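Long-range contacts in core protein VP4 (Bluetongue virus, PDB 2JHP), which caps viral messenger RNA in a multi-step production line and is one of the five proteins of the inner core of the virus: residues 129-134 with 149-154; 141-146 with 186-191; 346-351 with 391-396. All coordinates share one frame; numbering follows the deposited sequence.

Interaction 1 of 3, residues 129-134 with 149-154; sequences AIEFHG and KIYGMP. With SAH (S-adenosyl-L-homocysteine), chain B.
The backbone oxygen of F132 accepts the amide of Y151, 2.6 Å from O to N, and also meets S135 OG in a weak bond. It belongs to a parallel beta bridge between strands 131-132 and 149-152, the two strands of a beta-alpha-beta unit whose crossover holds helix 137-141. The sheet, with strand order 3-2-1-4-5-7-6, is that of a Rossmann-like methyltransferase domain. K149 is gripped through both its backbone atoms: its N gives to I130 O at 2.8 Å, and its O takes the amide of F132.

The side chains sort to two faces. On one, E131 and H133 meet Y151. CG of H133 and CG of Y151 each lie anti to their own carbonyl carbon (chi1 -62° and -52°), and the two side chains run side by side, pointing the same way. The H133 ring has Y151 CD1 over one face, 3.4 Å from its CE1. The two rings are near parallel, 19° apart, but slid so far that they barely overlap. H133 NE2 donates to E131 OE1 at 3.0 Å, on the anti side of the carboxylate. This bond fixes the rotation of the imidazole and ties down the acid, whose CD rests 3.7 Å from Y151 CE1. On the other face, I150 CD1 packs on CB and CD1 of F132, while F126 stacks on the F132 ring.

The strand ends lead into the S-adenosyl-L-homocysteine pocket. G134 has positive phi and passes close to the ribose ring oxygen O4'. M153 CG lies against the adenine. The ligand amino group N donates to G134 O at 2.9 Å, and its ribose hydroxyl O2' donates to M153 O at 3.0 Å.

Interaction 2 of 3, residues 141-146 with 186-191; sequences NDANPR and IVYSAE. With GUN (guanine), chain D.
Y188 reaches across to A143 and P145, joining two loops at the junction of two Rossmann-like sheets. Loop 141-146 follows helix 137-141 and leads to strand 149-152. Loop 186-191 follows helix 178-186 and leads to strand 192-196 of the other sheet. The Y188 side chain leaves CB with CG anti to the backbone N, chi1 171°. Further out, CE2 and CZ meet P145 CB, with CZ at 3.8 Å. At the tip, OH lies 3.7 Å from A143 CB and also touches P145 CB. P145 also rests its CG on the backbone O of Y188 and its CB on S189 CB.

No hydrogen bond links the two loops. Their one charged pair is a long salt bridge, R146 NH1 to E191 OE1 at 3.6 Å, with the two side chains crossing at about a right angle. The other oxygen, E191 OE2, is held by E259 N and H347 NE2. S189 OG is likewise bound elsewhere, to E259 and R350. An Asx turn shapes the first loop: N144 OD1 accepts the amide N of R146 at 3.1 Å.

At the start of this loop, N141 forms part of a guanine pocket. Its ND2 donates to guanine N7 at 3.2 Å, with an N-H...N angle of 167°.

Interaction 3 of 3, residues 346-351 with 391-396; sequences SHVDRH and HIVRKN. With SAH (S-adenosyl-L-homocysteine), chain B.
R350 NH2 donates to H391 ND1 at 2.9 Å, the hydrogen bond between loop 346-351 and the segment that carries strand 393-394. This strand is at one edge of a Rossmann-like sheet and pairs with strand 149-152. The bond lies in the plane of the H391 ring and near that of the guanidinium. Each group thus meets the other at its edge, with the planes 83° apart. R350 is extended from CG to NE (chi2 179°, chi3 -174°), which brings NE out toward H391.

The valines make the rest of the contact: V393 CG2 lies 3.5 Å from D349 O and 4.2 Å from V348 CG1. Both V348 methyls also approach H391 O.

A second shell fixes these groups. R350 NE gives to L390 O, and NH1 forms a salt bridge with E259. V348 CB lies over one face of the guanidinium. H391 NE2 bonds Y185 O, so both ring nitrogens are engaged and the ring's rotation is set. The loop is braced from within by two bonds. S346 OG donates to V348 O at 2.6 Å, and D349 OD1 accepts the amide of H351 in an Asx turn.

Beyond the strand, N396 reaches the S-adenosyl-L-homocysteine adenine. Its OD1 accepts from the ligand N6 at 3.1 Å and also from L398 N.

In the fold
The three contacts lie close together, with centres 9 to 14 Å apart. Interactions 1 and 3 share a sheet, in which strands 149-152 and 393-394 are neighbours, and both touch the same S-adenosyl-L-homocysteine. Interaction 2 includes a residue of a guanine pocket. Along the chain, interactions 1 and 2 alternate their segments, and interaction 3 follows both. Segments 186-191 and 346-351 lie in loops next to strands 192-196 and 335-341 of the second seven-stranded sheet, which has the same strand order. Segments 141-146 and 391-396 belong to the first domain, so interactions 2 and 3 each cross the junction between two similar domains. Such side-by-side placement fits a capping assembly line.

Interaction 1 of 3, residues 129-134 with 149-154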
loop_
_atom_site.group_PDB
_atom_site.type_symbol
_atom_site.label_atom_id
_atom_site.label_comp_id
_atom_site.label_asym_id
_atom_site.label_seq_id
_atom_site.Cartn_x
_atom_site.Cartn_y
_atom_site.Cartn_z
ATOM N N ALA A 129 -7.093 6.674 10.315
ATOM C CA ALA A 129 -8.307 6.061 9.749
ATOM C C ALA A 129 -8.729 4.730 10.367
ATOM O O ALA A 129 -7.916 4.009 10.946
ATOM C CB ALA A 129 -8.202 5.945 8.213
ATOM N N ILE A 130 -10.021 4.433 10.253
ATOM C CA ILE A 130 -10.562 3.128 10.611
ATOM C C ILE A 130 -10.716 2.279 9.343
ATOM O O ILE A 130 -10.273 1.141 9.316
ATOM C CB ILE A 130 -11.904 3.231 11.436
ATOM C CG1 ILE A 130 -11.632 3.469 12.931
ATOM C CG2 ILE A 130 -12.744 1.972 11.309
ATOM C CD1 ILE A 130 -11.147 4.848 13.256
ATOM N N GLU A 131 -11.319 2.845 8.298
ATOM C CA GLU A 131 -11.620 2.106 7.067
ATOM C C GLU A 131 -10.500 2.180 6.012
ATOM O O GLU A 131 -9.944 3.262 5.761
ATOM C CB GLU A 131 -12.919 2.615 6.440
ATOM C CG GLU A 131 -14.163 2.474 7.295
ATOM C CD GLU A 131 -15.443 2.551 6.481
ATOM O OE1 GLU A 131 -15.378 2.913 5.290
ATOM O OE2 GLU A 131 -16.520 2.244 7.025
ATOM N N PHE A 132 -10.185 1.030 5.402
ATOM C CA PHE A 132 -9.212 0.949 4.303
ATOM C C PHE A 132 -9.814 0.281 3.081
ATOM O O PHE A 132 -10.292 -0.850 3.155
ATOM C CB PHE A 132 -7.954 0.222 4.732
ATOM C CG PHE A 132 -7.138 0.997 5.683
ATOM C CD1 PHE A 132 -7.544 1.141 7.012
ATOM C CD2 PHE A 132 -5.962 1.616 5.264
ATOM C CE1 PHE A 132 -6.783 1.881 7.909
ATOM C CE2 PHE A 132 -5.194 2.364 6.151
ATOM C CZ PHE A 132 -5.606 2.497 7.476
ATOM N N HIS A 133 -9.804 0.995 1.958
ATOM C CA HIS A 133 -10.360 0.463 0.719
ATOM C C HIS A 133 -9.291 0.107 -0.317
ATOM O O HIS A 133 -8.154 0.574 -0.237
ATOM C CB HIS A 133 -11.428 1.406 0.173
ATOM C CG HIS A 133 -12.591 1.578 1.104
ATOM N ND1 HIS A 133 -13.733 0.811 1.019
ATOM C CD2 HIS A 133 -12.770 2.402 2.164
ATOM C CE1 HIS A 133 -14.573 1.164 1.976
ATOM N NE2 HIS A 133 -14.013 2.128 2.685
ATOM N N GLY A 134 -9.671 -0.757 -1.260
ATOM C CA GLY A 134 -8.767 -1.341 -2.257
ATOM C C GLY A 134 -7.629 -2.127 -1.622
ATOM O O GLY A 134 -6.497 -2.104 -2.113
ATOM N N LYS A 149 -10.891 -1.514 9.853
ATOM C CA LYS A 149 -11.790 -2.272 8.995
ATOM C C LYS A 149 -11.191 -2.254 7.592
ATOM O O LYS A 149 -11.034 -1.188 6.986
ATOM C CB LYS A 149 -13.190 -1.644 8.984
ATOM C CG LYS A 149 -13.864 -1.499 10.362
ATOM C CD LYS A 149 -14.180 -2.848 10.989
ATOM C CE LYS A 149 -14.467 -2.711 12.478
ATOM N NZ LYS A 149 -14.254 -4.000 13.210
ATOM N N ILE A 150 -10.828 -3.438 7.096
ATOM C CA ILE A 150 -10.081 -3.567 5.848
ATOM C C ILE A 150 -10.958 -4.109 4.717
ATOM O O ILE A 150 -11.406 -5.261 4.758
ATOM C CB ILE A 150 -8.838 -4.479 6.029
ATOM C CG1 ILE A 150 -7.946 -4.022 7.202
ATOM C CG2 ILE A 150 -8.072 -4.618 4.722
ATOM C CD1 ILE A 150 -7.526 -2.537 7.216
ATOM N N TYR A 151 -11.185 -3.261 3.715
ATOM C CA TYR A 151 -11.987 -3.586 2.542
ATOM C C TYR A 151 -11.167 -3.588 1.266
ATOM O O TYR A 151 -10.078 -3.004 1.185
ATOM C CB TYR A 151 -13.102 -2.568 2.347
ATOM C CG TYR A 151 -13.978 -2.322 3.557
ATOM C CD1 TYR A 151 -13.836 -1.159 4.325
ATOM C CD2 TYR A 151 -14.970 -3.230 3.927
ATOM C CE1 TYR A 151 -14.652 -0.917 5.432
ATOM C CE2 TYR A 151 -15.788 -2.975 5.045
ATOM C CZ TYR A 151 -15.612 -1.829 5.777
ATOM O OH TYR A 151 -16.417 -1.619 6.853
ATOM N N GLY A 152 -11.730 -4.230 0.253
ATOM C CA GLY A 152 -11.093 -4.361 -1.052
ATOM C C GLY A 152 -11.875 -5.278 -1.969
ATOM O O GLY A 152 -12.979 -5.729 -1.638
ATOM N N MET A 153 -11.296 -5.536 -3.135
ATOM C CA MET A 153 -11.813 -6.537 -4.068
ATOM C C MET A 153 -10.624 -7.336 -4.610
ATOM O O MET A 153 -10.228 -7.181 -5.763
ATOM C CB MET A 153 -12.622 -5.875 -5.185
ATOM C CG MET A 153 -13.678 -4.924 -4.677
ATOM S SD MET A 153 -14.896 -4.504 -5.901
ATOM C CE MET A 153 -16.100 -5.808 -5.637
ATOM N N PRO A 154 -10.016 -8.162 -3.747
ATOM C CA PRO A 154 -8.820 -8.893 -4.141
ATOM C C PRO A 154 -9.157 -10.047 -5.065
ATOM O O PRO A 154 -10.303 -10.501 -5.078
ATOM C CB PRO A 154 -8.266 -9.399 -2.807
ATOM C CG PRO A 154 -9.447 -9.498 -1.924
ATOM C CD PRO A 154 -10.400 -8.436 -2.346
HETATM N N SAH B . -4.525 -0.185 -1.161
HETATM C CA SAH B . -3.325 -1.076 -1.077
HETATM C CB SAH B . -3.102 -1.978 -2.295
HETATM C CG SAH B . -3.632 -1.568 -3.656
HETATM S SD SAH B . -3.534 -2.957 -4.819
HETATM C C SAH B . -2.054 -0.322 -0.722
HETATM O O SAH B . -2.070 0.558 0.142
HETATM O OXT SAH B . -0.981 -0.595 -1.259
HETATM C "C5'" SAH B . -5.094 -2.429 -5.583
HETATM C "C4'" SAH B . -6.278 -3.285 -5.167
HETATM O "O4'" SAH B . -7.466 -2.518 -5.140
HETATM C "C3'" SAH B . -6.520 -4.452 -6.121
HETATM O "O3'" SAH B . -6.815 -5.581 -5.314
HETATM C "C2'" SAH B . -7.766 -4.054 -6.898
HETATM O "O2'" SAH B . -8.574 -5.148 -7.240
HETATM C "C1'" SAH B . -8.490 -3.163 -5.890
HETATM N N9 SAH B . -9.423 -2.205 -6.525
HETATM C C8 SAH B . -9.256 -1.534 -7.714
HETATM N N7 SAH B . -10.350 -0.759 -7.934
HETATM C C5 SAH B . -11.214 -0.924 -6.905
HETATM C C6 SAH B . -12.467 -0.378 -6.615
HETATM N N6 SAH B . -13.027 0.498 -7.447
HETATM N N1 SAH B . -13.126 -0.735 -5.452
HETATM C C2 SAH B . -12.543 -1.636 -4.578
HETATM N N3 SAH B . -11.302 -2.180 -4.860
HETATM C C4 SAH B . -10.644 -1.834 -6.007
#

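Interaction 2 of 3, residues 141-146 with 186-191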
loop_
_atom_site.group_PDB
_atom_site.type_symbol
_atom_site.label_atom_id
_atom_site.label_comp_id
_atom_site.label_asym_id
_atom_site.label_seq_id
_atom_site.Cartn_x
_atom_site.Cartn_y
_atom_site.Cartn_z
ATOM N N ASN A 141 -1.483 -6.995 6.841
ATOM C CA ASN A 141 -0.225 -7.179 7.559
ATOM C C ASN A 141 0.119 -6.123 8.604
ATOM O O ASN A 141 0.741 -6.445 9.613
ATOM C CB ASN A 141 0.931 -7.306 6.572
ATOM C CG ASN A 141 1.023 -8.675 5.969
ATOM O OD1 ASN A 141 0.312 -9.594 6.374
ATOM N ND2 ASN A 141 1.896 -8.825 4.987
ATOM N N ASP A 142 -0.272 -4.875 8.375
ATOM C CA ASP A 142 0.057 -3.817 9.325
ATOM C C ASP A 142 -1.155 -3.290 10.105
ATOM O O ASP A 142 -1.062 -2.266 10.786
ATOM C CB ASP A 142 0.809 -2.678 8.622
ATOM C CG ASP A 142 2.136 -3.127 8.019
ATOM O OD1 ASP A 142 2.904 -3.816 8.709
ATOM O OD2 ASP A 142 2.419 -2.790 6.846
ATOM N N ALA A 143 -2.276 -4.007 10.020
ATOM C CA ALA A 143 -3.555 -3.554 10.594
ATOM C C ALA A 143 -3.850 -4.172 11.943
ATOM O O ALA A 143 -3.586 -5.355 12.154
ATOM C CB ALA A 143 -4.709 -3.846 9.638
ATOM N N ASN A 144 -4.402 -3.367 12.847
ATOM C CA ASN A 144 -4.942 -3.845 14.116
ATOM C C ASN A 144 -6.346 -4.336 13.845
ATOM O O ASN A 144 -7.252 -3.538 13.661
ATOM C CB ASN A 144 -4.960 -2.706 15.132
ATOM C CG ASN A 144 -5.567 -3.114 16.478
ATOM O OD1 ASN A 144 -6.094 -4.227 16.649
ATOM N ND2 ASN A 144 -5.491 -2.199 17.444
ATOM N N PRO A 145 -6.530 -5.663 13.775
ATOM C CA PRO A 145 -7.818 -6.179 13.285
ATOM C C PRO A 145 -8.971 -5.873 14.227
ATOM O O PRO A 145 -10.132 -6.042 13.855
ATOM C CB PRO A 145 -7.579 -7.690 13.181
ATOM C CG PRO A 145 -6.442 -7.971 14.088
ATOM C CD PRO A 145 -5.582 -6.746 14.109
ATOM N N ARG A 146 -8.634 -5.414 15.431
ATOM C CA ARG A 146 -9.616 -5.062 16.452
ATOM C C ARG A 146 -10.058 -3.598 16.360
ATOM O O ARG A 146 -10.942 -3.169 17.098
ATOM C CB ARG A 146 -9.057 -5.354 17.851
ATOM C CG ARG A 146 -9.036 -6.825 18.249
ATOM C CD ARG A 146 -8.636 -7.003 19.717
ATOM N NE ARG A 146 -9.280 -6.017 20.599
ATOM C CZ ARG A 146 -10.358 -6.242 21.357
ATOM N NH1 ARG A 146 -10.952 -7.433 21.376
ATOM N NH2 ARG A 146 -10.845 -5.259 22.104
ATOM N N ILE A 186 -4.712 -18.604 7.512
ATOM C CA ILE A 186 -5.907 -18.670 8.350
ATOM C C ILE A 186 -5.807 -17.772 9.587
ATOM O O ILE A 186 -6.810 -17.224 10.018
ATOM C CB ILE A 186 -6.292 -20.135 8.733
ATOM C CG1 ILE A 186 -7.763 -20.240 9.172
ATOM C CG2 ILE A 186 -5.354 -20.688 9.809
ATOM C CD1 ILE A 186 -8.802 -20.020 8.074
ATOM N N VAL A 187 -4.610 -17.624 10.154
ATOM C CA VAL A 187 -4.430 -16.810 11.366
ATOM C C VAL A 187 -4.350 -15.324 11.010
ATOM O O VAL A 187 -3.410 -14.890 10.344
ATOM C CB VAL A 187 -3.171 -17.222 12.176
ATOM C CG1 VAL A 187 -2.995 -16.329 13.422
ATOM C CG2 VAL A 187 -3.222 -18.697 12.573
ATOM N N TYR A 188 -5.346 -14.556 11.442
ATOM C CA TYR A 188 -5.334 -13.085 11.269
ATOM C C TYR A 188 -6.031 -12.292 12.394
ATOM O O TYR A 188 -5.432 -11.407 12.979
ATOM C CB TYR A 188 -5.885 -12.666 9.896
ATOM C CG TYR A 188 -6.086 -11.171 9.786
ATOM C CD1 TYR A 188 -4.983 -10.287 9.762
ATOM C CD2 TYR A 188 -7.365 -10.622 9.730
ATOM C CE1 TYR A 188 -5.147 -8.925 9.675
ATOM C CE2 TYR A 188 -7.535 -9.237 9.645
ATOM C CZ TYR A 188 -6.412 -8.410 9.619
ATOM O OH TYR A 188 -6.560 -7.045 9.526
ATOM N N SER A 189 -7.297 -12.604 12.656
ATOM C CA SER A 189 -8.113 -11.845 13.616
ATOM C C SER A 189 -8.531 -12.629 14.847
ATOM O O SER A 189 -9.044 -12.044 15.796
ATOM C CB SER A 189 -9.357 -11.214 12.948
ATOM O OG SER A 189 -10.325 -12.185 12.585
ATOM N N ALA A 190 -8.310 -13.943 14.835
ATOM C CA ALA A 190 -8.649 -14.792 15.982
ATOM C C ALA A 190 -7.749 -14.488 17.180
ATOM O O ALA A 190 -6.526 -14.459 17.038
ATOM C CB ALA A 190 -8.545 -16.253 15.606
ATOM N N GLU A 191 -8.361 -14.261 18.346
ATOM C CA GLU A 191 -7.625 -14.100 19.607
ATOM C C GLU A 191 -7.302 -15.439 20.239
ATOM O O GLU A 191 -6.383 -15.539 21.053
ATOM C CB GLU A 191 -8.428 -13.296 20.621
ATOM C CG GLU A 191 -8.858 -11.927 20.143
ATOM C CD GLU A 191 -10.099 -11.455 20.865
ATOM O OE1 GLU A 191 -9.966 -10.868 21.963
ATOM O OE2 GLU A 191 -11.205 -11.685 20.329
HETATM N N9 GUN D . 1.325 -12.880 1.657
HETATM C C8 GUN D . 1.861 -11.721 2.054
HETATM N N7 GUN D . 1.750 -11.609 3.379
HETATM C C5 GUN D . 1.146 -12.702 3.832
HETATM C C6 GUN D . 0.781 -13.114 5.110
HETATM O O6 GUN D . 1.017 -12.404 6.089
HETATM N N1 GUN D . 0.144 -14.358 5.255
HETATM C C2 GUN D . -0.103 -15.129 4.093
HETATM N N2 GUN D . -0.707 -16.297 4.198
HETATM N N3 GUN D . 0.267 -14.703 2.871
HETATM C C4 GUN D . 0.878 -13.515 2.729
#

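Interaction 3 of 3, residues 346-351 with 391-396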
loop_
_atom_site.group_PDB
_atom_site.type_symbol
_atom_site.label_atom_id
_atom_site.label_comp_id
_atom_site.label_asym_id
_atom_site.label_seq_id
_atom_site.Cartn_x
_atom_site.Cartn_y
_atom_site.Cartn_z
ATOM N N SER A 346 -16.610 -12.115 15.838
ATOM C CA SER A 346 -15.543 -11.945 14.852
ATOM C C SER A 346 -15.231 -10.471 14.641
ATOM O O SER A 346 -16.136 -9.652 14.512
ATOM C CB SER A 346 -15.931 -12.590 13.522
ATOM O OG SER A 346 -15.031 -12.216 12.493
ATOM N N HIS A 347 -13.945 -10.140 14.598
ATOM C CA HIS A 347 -13.512 -8.771 14.326
ATOM C C HIS A 347 -13.615 -8.424 12.833
ATOM O O HIS A 347 -13.493 -7.263 12.453
ATOM C CB HIS A 347 -12.088 -8.541 14.831
ATOM C CG HIS A 347 -11.895 -8.887 16.275
ATOM N ND1 HIS A 347 -12.386 -8.104 17.307
ATOM C CD2 HIS A 347 -11.243 -9.919 16.862
ATOM C CE1 HIS A 347 -12.046 -8.649 18.463
ATOM N NE2 HIS A 347 -11.355 -9.751 18.220
ATOM N N VAL A 348 -13.841 -9.432 11.998
ATOM C CA VAL A 348 -14.033 -9.225 10.571
ATOM C C VAL A 348 -15.421 -9.706 10.181
ATOM O O VAL A 348 -15.795 -10.854 10.469
ATOM C CB VAL A 348 -12.973 -9.981 9.720
ATOM C CG1 VAL A 348 -13.315 -9.921 8.233
ATOM C CG2 VAL A 348 -11.581 -9.405 9.956
ATOM N N ASP A 349 -16.169 -8.829 9.514
ATOM C CA ASP A 349 -17.464 -9.205 8.965
ATOM C C ASP A 349 -17.318 -10.153 7.754
ATOM O O ASP A 349 -17.099 -9.712 6.614
ATOM C CB ASP A 349 -18.285 -7.964 8.606
ATOM C CG ASP A 349 -19.677 -8.305 8.146
ATOM O OD1 ASP A 349 -20.020 -9.511 8.128
ATOM O OD2 ASP A 349 -20.422 -7.364 7.798
ATOM N N ARG A 350 -17.450 -11.450 8.020
ATOM C CA ARG A 350 -17.372 -12.454 6.976
ATOM C C ARG A 350 -18.744 -12.924 6.510
ATOM O O ARG A 350 -18.850 -13.985 5.919
ATOM C CB ARG A 350 -16.535 -13.649 7.445
ATOM C CG ARG A 350 -15.057 -13.334 7.636
ATOM C CD ARG A 350 -14.278 -14.528 8.110
ATOM N NE ARG A 350 -12.910 -14.128 8.403
ATOM C CZ ARG A 350 -12.464 -13.792 9.614
ATOM N NH1 ARG A 350 -13.275 -13.818 10.676
ATOM N NH2 ARG A 350 -11.199 -13.422 9.757
ATOM N N HIS A 351 -19.789 -12.131 6.734
ATOM C CA HIS A 351 -21.133 -12.556 6.327
ATOM C C HIS A 351 -21.254 -12.837 4.827
ATOM O O HIS A 351 -22.001 -13.723 4.436
ATOM C CB HIS A 351 -22.251 -11.645 6.882
ATOM C CG HIS A 351 -22.599 -10.467 6.018
ATOM N ND1 HIS A 351 -23.790 -10.382 5.325
ATOM C CD2 HIS A 351 -21.943 -9.307 5.773
ATOM C CE1 HIS A 351 -23.842 -9.233 4.674
ATOM N NE2 HIS A 351 -22.735 -8.560 4.931
ATOM N N HIS A 391 -9.979 -12.717 4.837
ATOM C CA HIS A 391 -9.826 -11.712 5.877
ATOM C C HIS A 391 -10.118 -10.270 5.458
ATOM O O HIS A 391 -9.930 -9.359 6.258
ATOM C CB HIS A 391 -8.412 -11.812 6.497
ATOM C CG HIS A 391 -8.095 -13.166 7.050
ATOM N ND1 HIS A 391 -8.838 -13.748 8.049
ATOM C CD2 HIS A 391 -7.118 -14.050 6.742
ATOM C CE1 HIS A 391 -8.339 -14.936 8.331
ATOM N NE2 HIS A 391 -7.292 -15.142 7.553
ATOM N N ILE A 392 -10.554 -10.064 4.218
ATOM C CA ILE A 392 -10.918 -8.724 3.732
ATOM C C ILE A 392 -12.398 -8.719 3.377
ATOM O O ILE A 392 -12.894 -9.628 2.701
ATOM C CB ILE A 392 -10.107 -8.323 2.469
ATOM C CG1 ILE A 392 -8.655 -8.009 2.825
ATOM C CG2 ILE A 392 -10.746 -7.139 1.740
ATOM C CD1 ILE A 392 -7.695 -8.043 1.639
ATOM N N VAL A 393 -13.110 -7.700 3.835
ATOM C CA VAL A 393 -14.491 -7.535 3.416
ATOM C C VAL A 393 -14.517 -7.035 1.978
ATOM O O VAL A 393 -13.936 -6.005 1.643
ATOM C CB VAL A 393 -15.286 -6.578 4.334
ATOM C CG1 VAL A 393 -16.775 -6.650 3.993
ATOM C CG2 VAL A 393 -15.059 -6.942 5.796
ATOM N N ARG A 394 -15.183 -7.813 1.131
ATOM C CA ARG A 394 -15.326 -7.501 -0.298
ATOM C C ARG A 394 -16.344 -6.363 -0.436
ATOM O O ARG A 394 -17.508 -6.541 -0.099
ATOM C CB ARG A 394 -15.735 -8.771 -1.076
ATOM C CG ARG A 394 -15.649 -8.623 -2.580
ATOM C CD ARG A 394 -15.529 -9.930 -3.311
ATOM N NE ARG A 394 -15.250 -9.685 -4.725
ATOM C CZ ARG A 394 -14.033 -9.596 -5.260
ATOM N NH1 ARG A 394 -12.948 -9.740 -4.501
ATOM N NH2 ARG A 394 -13.897 -9.367 -6.558
ATOM N N LYS A 395 -15.871 -5.198 -0.888
ATOM C CA LYS A 395 -16.674 -3.972 -1.030
ATOM C C LYS A 395 -16.021 -3.049 -2.049
ATOM O O LYS A 395 -14.802 -2.874 -2.037
ATOM C CB LYS A 395 -16.727 -3.222 0.308
ATOM C CG LYS A 395 -18.085 -2.666 0.700
ATOM C CD LYS A 395 -18.827 -3.674 1.566
ATOM C CE LYS A 395 -20.024 -3.061 2.273
ATOM N NZ LYS A 395 -20.492 -3.941 3.381
ATOM N N ASN A 396 -16.824 -2.451 -2.925
ATOM C CA ASN A 396 -16.316 -1.477 -3.888
ATOM C C ASN A 396 -16.222 -0.086 -3.264
ATOM O O ASN A 396 -17.238 0.547 -2.950
ATOM C CB ASN A 396 -17.177 -1.446 -5.161
ATOM C CG ASN A 396 -16.553 -0.606 -6.291
ATOM O OD1 ASN A 396 -15.812 0.362 -6.049
ATOM N ND2 ASN A 396 -16.862 -0.975 -7.537
HETATM N N SAH B . -4.525 -0.185 -1.161
HETATM C CA SAH B . -3.325 -1.076 -1.077
HETATM C CB SAH B . -3.102 -1.978 -2.295
HETATM C CG SAH B . -3.632 -1.568 -3.656
HETATM S SD SAH B . -3.534 -2.957 -4.819
HETATM C C SAH B . -2.054 -0.322 -0.722
HETATM O O SAH B . -2.070 0.558 0.142
HETATM O OXT SAH B . -0.981 -0.595 -1.259
HETATM C "C5'" SAH B . -5.094 -2.429 -5.583
HETATM C "C4'" SAH B . -6.278 -3.285 -5.167
HETATM O "O4'" SAH B . -7.466 -2.518 -5.140
HETATM C "C3'" SAH B . -6.520 -4.452 -6.121
HETATM O "O3'" SAH B . -6.815 -5.581 -5.314
HETATM C "C2'" SAH B . -7.766 -4.054 -6.898
HETATM O "O2'" SAH B . -8.574 -5.148 -7.240
HETATM C "C1'" SAH B . -8.490 -3.163 -5.890
HETATM N N9 SAH B . -9.423 -2.205 -6.525
HETATM C C8 SAH B . -9.256 -1.534 -7.714
HETATM N N7 SAH B . -10.350 -0.759 -7.934
HETATM C C5 SAH B . -11.214 -0.924 -6.905
HETATM C C6 SAH B . -12.467 -0.378 -6.615
HETATM N N6 SAH B . -13.027 0.498 -7.447
HETATM N N1 SAH B . -13.126 -0.735 -5.452
HETATM C C2 SAH B . -12.543 -1.636 -4.578
HETATM N N3 SAH B . -11.302 -2.180 -4.860
HETATM C C4 SAH B . -10.644 -1.834 -6.007
#